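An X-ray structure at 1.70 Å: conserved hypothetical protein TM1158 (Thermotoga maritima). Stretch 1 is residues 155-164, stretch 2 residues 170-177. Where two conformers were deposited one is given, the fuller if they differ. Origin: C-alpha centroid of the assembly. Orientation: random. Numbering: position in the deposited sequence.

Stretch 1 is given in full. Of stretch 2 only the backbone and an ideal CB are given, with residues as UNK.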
ATOM      1  N   ASP A 155      -7.110  -2.625 -13.898  1.00 11.84           N
ATOM      2  CA  ASP A 155      -6.443  -3.363 -14.969  1.00 11.29           C
ATOM      3  C   ASP A 155      -4.934  -3.302 -14.754  1.00 11.45           C
ATOM      4  O   ASP A 155      -4.413  -2.382 -14.149  1.00 11.29           O
ATOM      5  CB  ASP A 155      -6.740  -2.733 -16.296  1.00 11.10           C
ATOM      6  CG  ASP A 155      -8.147  -2.998 -16.777  1.00 10.56           C
ATOM      7  OD1 ASP A 155      -8.769  -3.983 -16.296  1.00 13.56           O
ATOM      8  OD2 ASP A 155      -8.683  -2.267 -17.645  1.00 12.91           O
ATOM      9  N   LEU A 156      -4.224  -4.302 -15.257  1.00 10.38           N
ATOM     10  CA  LEU A 156      -2.759  -4.304 -15.199  1.00 10.29           C
ATOM     11  C   LEU A 156      -2.201  -3.338 -16.230  1.00  9.95           C
ATOM     12  O   LEU A 156      -2.505  -3.451 -17.396  1.00  8.41           O
ATOM     13  CB  LEU A 156      -2.247  -5.717 -15.484  1.00  9.61           C
ATOM     14  CG  LEU A 156      -0.732  -5.968 -15.445  1.00 11.55           C
ATOM     15  CD1 LEU A 156      -0.247  -5.846 -14.040  1.00 14.84           C
ATOM     16  CD2 LEU A 156      -0.427  -7.325 -15.994  1.00 12.23           C
ATOM     17  N   PRO A 157      -1.407  -2.346 -15.819  1.00 10.07           N
ATOM     18  CA  PRO A 157      -0.860  -1.428 -16.802  1.00  9.87           C
ATOM     19  C   PRO A 157       0.004  -2.158 -17.811  1.00 10.92           C
ATOM     20  O   PRO A 157       0.639  -3.178 -17.506  1.00 11.52           O
ATOM     21  CB  PRO A 157       0.004  -0.490 -15.972  1.00  9.56           C
ATOM     22  CG  PRO A 157      -0.588  -0.504 -14.604  1.00  8.87           C
ATOM     23  CD  PRO A 157      -1.063  -1.939 -14.441  1.00 10.77           C
ATOM     24  N   ARG A 158       0.021  -1.615 -18.999  1.00 11.63           N
ATOM     25  CA  ARG A 158       0.684  -2.268 -20.117  1.00 14.24           C
ATOM     26  C   ARG A 158       2.145  -2.500 -19.791  1.00 15.54           C
ATOM     27  O   ARG A 158       2.698  -3.559 -20.065  1.00 16.85           O
ATOM     28  CB  ARG A 158       0.571  -1.440 -21.373  1.00 14.04           C
ATOM     29  CG  ARG A 158       1.181  -2.157 -22.584  1.00 16.84           C
ATOM     30  CD  ARG A 158       1.075  -1.376 -23.885  1.00 24.42           C
ATOM     31  NE  ARG A 158       1.407   0.023 -23.653  1.00 22.03           N
ATOM     32  CZ  ARG A 158       2.615   0.553 -23.786  1.00 31.29           C
ATOM     33  NH1 ARG A 158       3.640  -0.171 -24.229  1.00 34.54           N
ATOM     34  NH2 ARG A 158       2.785   1.839 -23.507  1.00 30.40           N
ATOM     35  N   ARG A 159       2.801  -1.531 -19.208  1.00 15.46           N
ATOM     36  CA  ARG A 159       4.235  -1.774 -19.015  1.00 20.13           C
ATOM     37  C   ARG A 159       4.577  -2.617 -17.727  1.00 16.77           C
ATOM     38  O   ARG A 159       5.733  -2.993 -17.481  1.00 17.19           O
ATOM     39  CB  ARG A 159       4.943  -0.418 -19.047  1.00 21.31           C
ATOM     40  CG  ARG A 159       4.933   0.267 -20.450  1.00 28.45           C
ATOM     41  CD  ARG A 159       5.205   1.797 -20.393  1.00 39.81           C
ATOM     42  NE  ARG A 159       4.134   2.529 -19.684  1.00 37.36           N
ATOM     43  CZ  ARG A 159       4.229   3.780 -19.207  1.00 40.21           C
ATOM     44  NH1 ARG A 159       5.357   4.484 -19.326  1.00 48.42           N
ATOM     45  NH2 ARG A 159       3.183   4.335 -18.601  1.00 36.35           N
ATOM     46  N   ALA A 160       3.564  -2.961 -16.943  1.00 13.26           N
ATOM     47  CA  ALA A 160       3.782  -3.571 -15.645  1.00 12.15           C
ATOM     48  C   ALA A 160       3.814  -5.092 -15.670  1.00 13.39           C
ATOM     49  O   ALA A 160       3.222  -5.749 -16.553  1.00 12.11           O
ATOM     50  CB  ALA A 160       2.707  -3.089 -14.663  1.00 12.15           C
ATOM     51  N   THR A 161       4.526  -5.648 -14.697  1.00 11.44           N
ATOM     52  CA  THR A 161       4.526  -7.076 -14.414  1.00 10.63           C
ATOM     53  C   THR A 161       3.579  -7.384 -13.317  1.00 10.66           C
ATOM     54  O   THR A 161       3.689  -6.814 -12.246  1.00 11.04           O
ATOM     55  CB  THR A 161       5.941  -7.475 -13.995  1.00 13.43           C
ATOM     56  OG1 THR A 161       6.782  -7.226 -15.114  1.00 15.55           O
ATOM     57  CG2 THR A 161       6.043  -8.985 -13.767  1.00 15.37           C
ATOM     58  N   ARG A 162       2.636  -8.293 -13.539  1.00  9.25           N
ATOM     59  CA  ARG A 162       1.796  -8.760 -12.432  1.00  9.03           C
ATOM     60  C   ARG A 162       2.636  -9.631 -11.502  1.00 10.40           C
ATOM     61  O   ARG A 162       3.347 -10.514 -11.967  1.00 10.69           O
ATOM     62  CB  ARG A 162       0.647  -9.633 -12.933  1.00  7.02           C
ATOM     63  CG  ARG A 162      -0.336 -10.042 -11.824  1.00  8.32           C
ATOM     64  CD  ARG A 162      -1.500 -10.909 -12.290  1.00 10.66           C
ATOM     65  NE  ARG A 162      -2.365 -10.187 -13.231  1.00 10.90           N
ATOM     66  CZ  ARG A 162      -2.428 -10.359 -14.545  1.00 13.39           C
ATOM     67  NH1 ARG A 162      -1.706 -11.285 -15.211  1.00 11.09           N
ATOM     68  NH2 ARG A 162      -3.260  -9.575 -15.223  1.00 12.56           N
ATOM     69  N   VAL A 163       2.577  -9.336 -10.216  1.00  8.86           N
ATOM     70  CA  VAL A 163       3.291 -10.106  -9.206  1.00 10.05           C
ATOM     71  C   VAL A 163       2.344 -10.896  -8.306  1.00  8.70           C
ATOM     72  O   VAL A 163       2.740 -11.969  -7.811  1.00  9.05           O
ATOM     73  CB  VAL A 163       4.245  -9.207  -8.390  1.00 10.94           C
ATOM     74  CG1 VAL A 163       5.008 -10.003  -7.307  1.00 15.03           C
ATOM     75  CG2 VAL A 163       5.287  -8.621  -9.338  1.00 14.51           C
ATOM     76  N   PHE A 164       1.172 -10.360  -8.034  1.00 10.39           N
ATOM     77  CA  PHE A 164       0.174 -11.062  -7.261  1.00  9.40           C
ATOM     78  C   PHE A 164      -1.191 -11.106  -7.930  1.00 11.48           C
ATOM     79  O   PHE A 164      -1.664 -10.118  -8.510  1.00 11.09           O
ATOM     80  CB  PHE A 164       0.002 -10.466  -5.862  1.00  9.90           C
ATOM     81  CG  PHE A 164       1.255 -10.540  -5.005  1.00  9.35           C
ATOM     82  CD1 PHE A 164       1.560 -11.699  -4.264  1.00 12.58           C
ATOM     83  CD2 PHE A 164       2.143  -9.486  -4.989  1.00 11.09           C
ATOM     84  CE1 PHE A 164       2.706 -11.778  -3.501  1.00 13.10           C
ATOM     85  CE2 PHE A 164       3.292  -9.586  -4.230  1.00 10.31           C
ATOM     86  CZ  PHE A 164       3.579 -10.741  -3.496  1.00 14.07           C
ATOM     87  N   UNK A 170      -8.034 -10.573 -10.302  1.00 10.87           N
ATOM     88  CA  UNK A 170      -6.871 -10.985 -11.072  1.00 10.93           C
ATOM     89  C   UNK A 170      -5.638 -10.137 -10.705  1.00 11.10           C
ATOM     90  O   UNK A 170      -4.497 -10.630 -10.699  1.00 10.48           O
ATOM     91  CB  UNK A 170      -7.168 -10.876 -12.569  1.00 10.93           C
ATOM     92  N   UNK A 171      -5.861  -8.853 -10.440  1.00 11.69           N
ATOM     93  CA  UNK A 171      -4.742  -7.927 -10.217  1.00  9.66           C
ATOM     94  C   UNK A 171      -4.626  -7.481  -8.766  1.00 12.83           C
ATOM     95  O   UNK A 171      -5.352  -6.619  -8.312  1.00 14.26           O
ATOM     96  CB  UNK A 171      -4.896  -6.697 -11.114  1.00  9.66           C
ATOM     97  N   UNK A 172      -3.737  -8.144  -8.041  1.00 10.13           N
ATOM     98  CA  UNK A 172      -3.515  -7.833  -6.617  1.00 10.06           C
ATOM     99  C   UNK A 172      -2.236  -7.072  -6.390  1.00 10.49           C
ATOM    100  O   UNK A 172      -2.076  -6.440  -5.346  1.00 11.82           O
ATOM    101  CB  UNK A 172      -3.490  -9.117  -5.786  1.00 10.06           C
ATOM    102  N   UNK A 173      -1.278  -7.184  -7.289  1.00 11.09           N
ATOM    103  CA  UNK A 173      -0.006  -6.487  -7.113  1.00 11.23           C
ATOM    104  C   UNK A 173       0.807  -6.503  -8.407  1.00 10.78           C
ATOM    105  O   UNK A 173       0.695  -7.443  -9.214  1.00 11.33           O
ATOM    106  CB  UNK A 173       0.797  -7.122  -5.976  1.00 11.23           C
ATOM    107  N   UNK A 174       1.576  -5.440  -8.638  1.00  9.90           N
ATOM    108  CA  UNK A 174       2.347  -5.299  -9.846  1.00  8.51           C
ATOM    109  C   UNK A 174       3.579  -4.474  -9.585  1.00  9.12           C
ATOM    110  O   UNK A 174       3.672  -3.792  -8.595  1.00  8.56           O
ATOM    111  CB  UNK A 174       1.505  -4.672 -10.959  1.00  8.51           C
ATOM    112  N   UNK A 175       4.514  -4.567 -10.516  1.00  9.77           N
ATOM    113  CA  UNK A 175       5.745  -3.806 -10.477  1.00 11.59           C
ATOM    114  C   UNK A 175       5.987  -3.178 -11.868  1.00 11.39           C
ATOM    115  O   UNK A 175       5.693  -3.772 -12.925  1.00 12.46           O
ATOM    116  CB  UNK A 175       6.917  -4.695 -10.056  1.00 11.59           C
ATOM    117  N   UNK A 176       6.488  -1.961 -11.843  1.00 11.65           N
ATOM    118  CA  UNK A 176       6.894  -1.214 -13.037  1.00 12.53           C
ATOM    119  C   UNK A 176       8.145  -0.455 -12.654  1.00 13.09           C
ATOM    120  O   UNK A 176       8.081   0.501 -11.913  1.00 11.20           O
ATOM    121  CB  UNK A 176       5.795  -0.275 -13.538  1.00 12.53           C
ATOM    122  N   UNK A 177       9.295  -0.923 -13.114  1.00 15.46           N
ATOM    123  CA  UNK A 177      10.573  -0.300 -12.778  1.00 16.15           C
ATOM    124  C   UNK A 177      10.813  -0.471 -11.294  1.00 14.83           C
ATOM    125  O   UNK A 177      10.729  -1.578 -10.763  1.00 14.81           O
ATOM    126  CB  UNK A 177      10.597   1.179 -13.168  1.00 16.15           C
TER

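The two stretches run antiparallel. Strand 161-164 pairs with 173-176, and a beta bulge shifts the register by one between Arg162 and Phe164.

Position 170 lies before the strand. Its CA-to-CB bond points sideways, and the ideal CB is 4.9 Å from Arg162 NE. The guanidinium offers a positive charge, so an acid or a polar chain of some length would suit. The residue is Glu170. Its carboxylate lies over one face of the guanidinium, in a long salt bridge from OE2 to Arg162 NH2 of 3.9 Å. The oxygen is well out of the guanidinium plane, so this is attraction of charges without a directed N-H.

Position 171 also points sideways. Its ideal CB is 4.8 Å from both Arg162 NE and Leu156 N, so donors approach from two sides. A short side chain with an acceptor is favoured: Asp, Asn or perhaps Ser. The residue is Asn171. Its OD1 accepts from Arg162 NE and from Arg162 NH2, each at 2.8 Å, at the edge of the guanidinium. Its ND2 and Leu156 N are both donors and do not bond to each other. A water bridges them instead, accepting from Leu156 N at 3.0 Å and from Asn171 ND2 at 3.1 Å.

At position 172 the backbone does the pairing, with N donating to Phe164 O at 2.9 Å. The CB points sideways, and stretch 1 sets few demands on what follows. Many side chains would fit. Gln172 is found, and its end leads away; OE1 is hydrogen-bonded elsewhere in the structure.

Position 173 is tightly restricted. An ideal CB would lie 2.9 Å from Phe164 CD2, a clash. Phi/psi of -167/147 is an extended conformation, so it is the ring that argues for glycine. Gly173 is found, its CA at the ring edge. Its O accepts from Val163 N at 2.9 Å and from Phe164 N at 3.2 Å, where the bulge lies.

Position 174 points to the same face as Arg162. The ideal CB is 3.7 Å from Leu156 CD1 and 4.2 Å from Ala160 CB, with Pro157 beyond. A large apolar residue is expected: Leu, Ile, Met or an aromatic. Phe174 is found. Pro157 CD lies over one face of its ring, and Ala160 CB approaches CD2 to 3.7 Å.

Position 175 shares a face with Thr161, and its ideal CB is 4.3 Å from Val163 CG2. Val, Ile or Thr would suit this extended site. Val175 is found; its CG2 meets Val163 CG2 at 3.8 Å. Its backbone bonds Thr161 in both directions.

The CA-to-CB bond of position 176 points sideways, and its ideal CB is 4.3 Å from Ala160 CB, with the Arg159 chain farther out. A long or aromatic residue could reach it. Tyr176 does, with CZ over one face of the Arg159 guanidinium. Its OH is 2.9 Å from Arg159 NH1, but the angle is too poor for a hydrogen bond.

Position 177 faces open space. Its positive phi of 66° favours glycine, and Gly177 is found.

Stretch 2 (170-177) ENQGFVYG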
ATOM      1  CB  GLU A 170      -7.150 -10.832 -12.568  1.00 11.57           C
ATOM      2  CG  GLU A 170      -6.005 -11.358 -13.424  1.00 15.15           C
ATOM      3  CD  GLU A 170      -6.368 -11.476 -14.896  1.00 25.42           C
ATOM      4  OE1 GLU A 170      -7.084 -10.591 -15.397  1.00 21.33           O
ATOM      5  OE2 GLU A 170      -5.933 -12.446 -15.558  1.00 29.59           O
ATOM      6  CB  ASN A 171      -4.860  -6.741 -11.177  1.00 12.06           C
ATOM      7  CG  ASN A 171      -4.908  -7.171 -12.611  1.00 12.60           C
ATOM      8  OD1 ASN A 171      -4.072  -7.975 -13.058  1.00 13.77           O
ATOM      9  ND2 ASN A 171      -5.869  -6.625 -13.377  1.00  9.35           N
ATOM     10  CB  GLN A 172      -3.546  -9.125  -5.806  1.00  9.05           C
ATOM     11  CG  GLN A 172      -4.995  -9.648  -5.628  1.00  9.83           C
ATOM     12  CD  GLN A 172      -5.820  -8.916  -4.591  1.00 12.45           C
ATOM     13  OE1 GLN A 172      -5.315  -7.991  -3.943  1.00 15.64           O
ATOM     14  NE2 GLN A 172      -7.099  -9.337  -4.418  1.00 11.95           N
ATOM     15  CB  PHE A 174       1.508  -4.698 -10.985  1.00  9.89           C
ATOM     16  CG  PHE A 174       1.078  -3.273 -10.737  1.00  9.35           C
ATOM     17  CD1 PHE A 174      -0.097  -2.988 -10.049  1.00 12.67           C
ATOM     18  CD2 PHE A 174       1.877  -2.221 -11.161  1.00 10.71           C
ATOM     19  CE1 PHE A 174      -0.471  -1.674  -9.825  1.00 13.89           C
ATOM     20  CE2 PHE A 174       1.482  -0.885 -10.950  1.00  9.05           C
ATOM     21  CZ  PHE A 174       0.315  -0.619 -10.270  1.00 10.06           C
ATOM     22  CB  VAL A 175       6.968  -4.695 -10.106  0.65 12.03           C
ATOM     23  CG1 VAL A 175       8.286  -3.943 -10.276  0.65 12.59           C
ATOM     24  CG2 VAL A 175       6.837  -5.246  -8.721  0.65  9.34           C
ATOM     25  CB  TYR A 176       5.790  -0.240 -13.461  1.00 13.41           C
ATOM     26  CG  TYR A 176       6.178   0.679 -14.606  1.00 16.25           C
ATOM     27  CD1 TYR A 176       6.150   0.247 -15.906  1.00 32.70           C
ATOM     28  CD2 TYR A 176       6.614   1.968 -14.358  1.00 21.56           C
ATOM     29  CE1 TYR A 176       6.550   1.097 -16.936  1.00 36.78           C
ATOM     30  CE2 TYR A 176       6.990   2.808 -15.382  1.00 30.32           C
ATOM     31  CZ  TYR A 176       6.957   2.361 -16.661  1.00 31.04           C
ATOM     32  OH  TYR A 176       7.341   3.194 -17.693  1.00 49.25           O
TER
HETATM   33  O   HOH W   1      -5.573  -6.747 -16.457  1.00 30.96           O
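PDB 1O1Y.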